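PDB 5WA4: pyridine synthase TbtD, which catalyses the formal [4+2] aza-cycloaddition that forms the pyridine ring in the biosynthesis of the thiopeptide antibiotic thiomuracin. Local coordinates for the interface of chains A and B and the interface of chains A and C. Coordinates in Å, arbitrary orientation; residue numbers count along the deposited sequence, not the author numbering. Chains: chain A/B/C, Pyridine synthase TbtD.

Contacts 1 and 2 lie on different parts of chain A, with the centres of their C-alpha atoms about 35 Å apart, and share neither a residue nor a secondary-structure element. Contact 1 uses the 3-10 helix 94-97 of both chains and loop residues of chain B, and is apolar in the groups described. Contact 2 pairs helix 184-200 of chain A with helix 205-218 of chain C through charged and hydroxyl groups, and two-fold symmetry repeats it with the chains exchanged. One chain can hold two neighbours at once, in keeping with the six copies of the deposited assembly, although the structure alone does not show it in solution.

Contact 1: the interface of chains A and B. Residues chain A 96-97; chain B 19, 91, 97.
An apolar patch joins A:Phe97 and A:Ala96 to B:Met91, helping to hold chains A and B together in the deposited assembly, which may or may not be the biological one. Both chains are copies of the pyridine synthase TbtD, a member of the lantibiotic dehydratase C-terminal family. The 3-10 helix 94-97 of each copy comes to the interface, but the interface as a whole is not an exact two-fold. B:Met91, on a loop, reaches towards the phenyl ring of A:Phe97 from the opposite direction. Its methyl CE sits over one face, near the outer rim, 3.5 Å from CZ of A:Phe97. The thioether sulfur SD follows along the same rim, 3.9 Å from CE2 of A:Phe97. A bend at chi3 (-121°) carries the methyl on towards A:Ala96, still over the same face. There CE also meets the CB methyl of A:Ala96 at 4.2 Å, so the end of the methionine fits into the angle between two consecutive residues. In A:Phe97, CG lies anti to the carbonyl carbon (chi1 -67°), which swings the ring out to meet the thioether. B:Phe97 comes in on the same side of that ring as the methionine, its CZ 4.4 Å from CD2 of A:Phe97. The two phenyl planes are about 30° apart and offset, without face-to-face overlap. B:Ala19 borders the patch, its carbonyl O lying to one side of the CB of A:Ala96.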
ATOM      1  N   ALA A  96      34.215  11.111   3.255  1.00 38.96           N
ATOM      2  CA  ALA A  96      33.882   9.712   2.995  1.00 39.46           C
ATOM      3  C   ALA A  96      32.572   9.303   3.672  1.00 37.02           C
ATOM      4  O   ALA A  96      31.916   8.382   3.218  1.00 42.70           O
ATOM      5  CB  ALA A  96      35.009   8.786   3.438  1.00 28.94           C
ATOM      6  N   PHE A  97      32.184   9.991   4.740  1.00 37.37           N
ATOM      7  CA  PHE A  97      31.002   9.610   5.496  1.00 33.40           C
ATOM      8  C   PHE A  97      29.800  10.461   5.152  1.00 34.07           C
ATOM      9  O   PHE A  97      28.710  10.186   5.624  1.00 36.95           O
ATOM     10  CB  PHE A  97      31.267   9.702   6.994  1.00 36.32           C
ATOM     11  CG  PHE A  97      32.257   8.706   7.482  1.00 41.78           C
ATOM     12  CD1 PHE A  97      33.612   9.013   7.507  1.00 43.32           C
ATOM     13  CD2 PHE A  97      31.842   7.450   7.909  1.00 34.34           C
ATOM     14  CE1 PHE A  97      34.528   8.095   7.948  1.00 30.05           C
ATOM     15  CE2 PHE A  97      32.746   6.537   8.348  1.00 28.51           C
ATOM     16  CZ  PHE A  97      34.092   6.861   8.362  1.00 31.80           C
TER
ATOM     17  N   ALA B  19      37.640   3.871   2.189  1.00 47.34           N
ATOM     18  CA  ALA B  19      37.715   4.933   3.175  1.00 52.45           C
ATOM     19  C   ALA B  19      38.768   5.972   2.801  1.00 54.25           C
ATOM     20  O   ALA B  19      38.848   7.049   3.398  1.00 52.24           O
ATOM     21  CB  ALA B  19      38.006   4.334   4.544  1.00 52.91           C
ATOM     22  N   MET B  91      36.696   0.386   6.262  1.00 50.50           N
ATOM     23  CA  MET B  91      35.664   0.833   7.174  1.00 49.06           C
ATOM     24  C   MET B  91      35.199  -0.195   8.191  1.00 51.79           C
ATOM     25  O   MET B  91      34.976  -1.361   7.871  1.00 59.36           O
ATOM     26  CB  MET B  91      34.483   1.373   6.405  1.00 43.92           C
ATOM     27  CG  MET B  91      34.338   2.813   6.853  1.00 48.03           C
ATOM     28  SD  MET B  91      33.632   3.890   5.649  1.00 53.42           S
ATOM     29  CE  MET B  91      34.872   5.118   5.417  1.00 51.44           C
ATOM     30  N   PHE B  97      26.439   0.848   6.491  1.00 49.60           N
ATOM     31  CA  PHE B  97      26.075   1.522   5.255  1.00 50.31           C
ATOM     32  C   PHE B  97      24.795   0.977   4.582  1.00 55.37           C
ATOM     33  O   PHE B  97      24.372   1.532   3.563  1.00 53.27           O
ATOM     34  CB  PHE B  97      27.254   1.474   4.285  1.00 41.46           C
ATOM     35  CG  PHE B  97      28.392   2.364   4.702  1.00 40.20           C
ATOM     36  CD1 PHE B  97      29.326   1.932   5.627  1.00 39.28           C
ATOM     37  CD2 PHE B  97      28.500   3.646   4.206  1.00 38.91           C
ATOM     38  CE1 PHE B  97      30.373   2.759   6.026  1.00 39.99           C
ATOM     39  CE2 PHE B  97      29.543   4.485   4.607  1.00 42.02           C
ATOM     40  CZ  PHE B  97      30.467   4.049   5.522  1.00 35.62           C
TER

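Contact 2: the interface of chains A and C. Residues chain A 188-189, 192; chain C 206-207, 210, 214.
C:Glu210 lies across helix 184-200 of chain A, its carboxylate received by A:Thr189 and A:Arg192, with the guanidinium of A:Arg188 stacked against it, in a helix-to-helix interface with helix 205-218 of chain C. The hydroxyl OG1 of A:Thr189 donates a hydrogen bond of 2.8 Å to OE1 of C:Glu210, arriving nearly along the C-O axis of that oxygen. With OG1 placed beside its own backbone N (chi1 -52°), the threonine points its hydroxyl at the acid, while its CA packs 3.9 Å from the carboxylate carbon CD of C:Glu210. The other oxygen, OE2 of C:Glu210, turns to A:Arg192 and makes a weak, long salt bridge of 3.3 Å with NE. Here the guanidinium and carboxylate planes stand 70° apart, far from a flat paired arrangement. A:Arg188 does two things. Its guanidinium stacks over the end of C:Glu210, NH1 lying 3.6 Å from the methylene CG of C:Glu210. Extended from CG to NE, the same side chain runs on to C:Asp214, one helical turn further along, and grips it end-on. NH2 of A:Arg188 donates a nearly straight hydrogen bond (169° at H) to OD2 of C:Asp214. NH1 of A:Arg188 bonds at 2.9 Å to OD1 of C:Asp214, which uses its syn lone pair. The two groups are close to coplanar, a geometry that restricts rotation of both. C:Arg207 brings its NH1 to 3.6 Å from OG1 of A:Thr189, an approach rather than a bond; its charge may help balance C:Glu210 and C:Asp214, as the arginines gather round these acids. Repeated by two-fold symmetry, this polar network ties chains A and C together in the crystal and may stabilise a TbtD dimer.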
ATOM      1  N   ARG A 188      11.830 -16.258  24.136  1.00 64.03           N
ATOM      2  CA  ARG A 188      12.877 -16.562  23.158  1.00 61.99           C
ATOM      3  C   ARG A 188      12.358 -16.289  21.746  1.00 64.72           C
ATOM      4  O   ARG A 188      13.125 -16.182  20.797  1.00 67.52           O
ATOM      5  CB  ARG A 188      13.357 -18.004  23.290  1.00 59.32           C
ATOM      6  CG  ARG A 188      12.284 -19.022  22.987  1.00 70.66           C
ATOM      7  CD  ARG A 188      12.674 -20.430  23.419  1.00 71.81           C
ATOM      8  NE  ARG A 188      11.566 -21.360  23.215  1.00 68.68           N
ATOM      9  CZ  ARG A 188      11.491 -22.234  22.217  1.00 67.97           C
ATOM     10  NH1 ARG A 188      12.472 -22.335  21.332  1.00 69.04           N
ATOM     11  NH2 ARG A 188      10.437 -23.020  22.115  1.00 64.45           N
ATOM     12  N   THR A 189      11.044 -16.164  21.617  1.00 69.84           N
ATOM     13  CA  THR A 189      10.419 -15.824  20.344  1.00 73.94           C
ATOM     14  C   THR A 189      10.746 -14.376  19.965  1.00 65.47           C
ATOM     15  O   THR A 189      11.135 -14.091  18.827  1.00 61.62           O
ATOM     16  CB  THR A 189       8.878 -16.009  20.398  1.00 63.38           C
ATOM     17  OG1 THR A 189       8.567 -17.321  20.872  1.00 62.59           O
ATOM     18  CG2 THR A 189       8.285 -15.831  19.033  1.00 59.68           C
ATOM     19  N   ARG A 192      14.258 -13.923  18.569  1.00 59.92           N
ATOM     20  CA  ARG A 192      14.531 -14.398  17.214  1.00 50.96           C
ATOM     21  C   ARG A 192      13.899 -13.443  16.227  1.00 48.65           C
ATOM     22  O   ARG A 192      14.445 -13.163  15.150  1.00 46.35           O
ATOM     23  CB  ARG A 192      14.012 -15.823  16.994  1.00 58.03           C
ATOM     24  CG  ARG A 192      14.402 -16.417  15.631  1.00 47.69           C
ATOM     25  CD  ARG A 192      13.876 -17.832  15.419  1.00 46.43           C
ATOM     26  NE  ARG A 192      14.541 -18.801  16.273  1.00 47.34           N
ATOM     27  CZ  ARG A 192      15.807 -19.178  16.123  1.00 48.67           C
ATOM     28  NH1 ARG A 192      16.546 -18.672  15.141  1.00 47.48           N
ATOM     29  NH2 ARG A 192      16.332 -20.071  16.952  1.00 42.30           N
TER
ATOM     30  N   VAL C 206       8.391 -16.227  11.616  1.00 50.64           N
ATOM     31  CA  VAL C 206       9.248 -16.402  12.784  1.00 43.83           C
ATOM     32  C   VAL C 206       8.732 -17.510  13.716  1.00 45.57           C
ATOM     33  O   VAL C 206       9.526 -18.315  14.203  1.00 51.82           O
ATOM     34  CB  VAL C 206       9.415 -15.076  13.604  1.00 53.05           C
ATOM     35  CG1 VAL C 206      10.343 -15.290  14.805  1.00 47.07           C
ATOM     36  CG2 VAL C 206       9.945 -13.939  12.728  1.00 45.39           C
ATOM     37  N   ARG C 207       7.423 -17.587  13.957  1.00 41.20           N
ATOM     38  CA  ARG C 207       6.909 -18.706  14.768  1.00 51.80           C
ATOM     39  C   ARG C 207       7.077 -20.069  14.053  1.00 56.94           C
ATOM     40  O   ARG C 207       7.343 -21.084  14.712  1.00 60.28           O
ATOM     41  CB  ARG C 207       5.440 -18.508  15.152  1.00 55.36           C
ATOM     42  CG  ARG C 207       4.873 -19.693  15.936  1.00 63.19           C
ATOM     43  CD  ARG C 207       4.844 -19.396  17.431  1.00 89.13           C
ATOM     44  NE  ARG C 207       5.369 -20.497  18.249  1.00 98.35           N
ATOM     45  CZ  ARG C 207       5.733 -20.374  19.528  1.00 98.77           C
ATOM     46  NH1 ARG C 207       5.620 -19.197  20.140  1.00 87.89           N
ATOM     47  NH2 ARG C 207       6.202 -21.428  20.195  1.00 93.26           N
ATOM     48  N   GLU C 210      10.684 -21.202  14.735  1.00 46.38           N
ATOM     49  CA  GLU C 210      10.929 -21.776  16.047  1.00 52.07           C
ATOM     50  C   GLU C 210      10.465 -23.217  16.140  1.00 52.92           C
ATOM     51  O   GLU C 210      11.235 -24.063  16.608  1.00 55.94           O
ATOM     52  CB  GLU C 210      10.310 -20.943  17.165  1.00 63.43           C
ATOM     53  CG  GLU C 210      11.337 -20.758  18.295  1.00 79.46           C
ATOM     54  CD  GLU C 210      11.334 -19.371  18.922  1.00 91.41           C
ATOM     55  OE1 GLU C 210      10.287 -18.981  19.490  1.00118.22           O
ATOM     56  OE2 GLU C 210      12.379 -18.672  18.820  1.00 71.36           O
ATOM     57  N   ASP C 214      13.174 -26.009  16.979  1.00 48.72           N
ATOM     58  CA  ASP C 214      12.951 -26.901  18.106  1.00 57.03           C
ATOM     59  C   ASP C 214      12.886 -28.350  17.623  1.00 61.69           C
ATOM     60  O   ASP C 214      13.482 -29.228  18.247  1.00 65.62           O
ATOM     61  CB  ASP C 214      11.659 -26.582  18.847  1.00 58.56           C
ATOM     62  CG  ASP C 214      11.697 -25.280  19.557  1.00 55.75           C
ATOM     63  OD1 ASP C 214      12.790 -24.706  19.736  1.00 72.92           O
ATOM     64  OD2 ASP C 214      10.614 -24.840  19.962  1.00 54.27           O
TER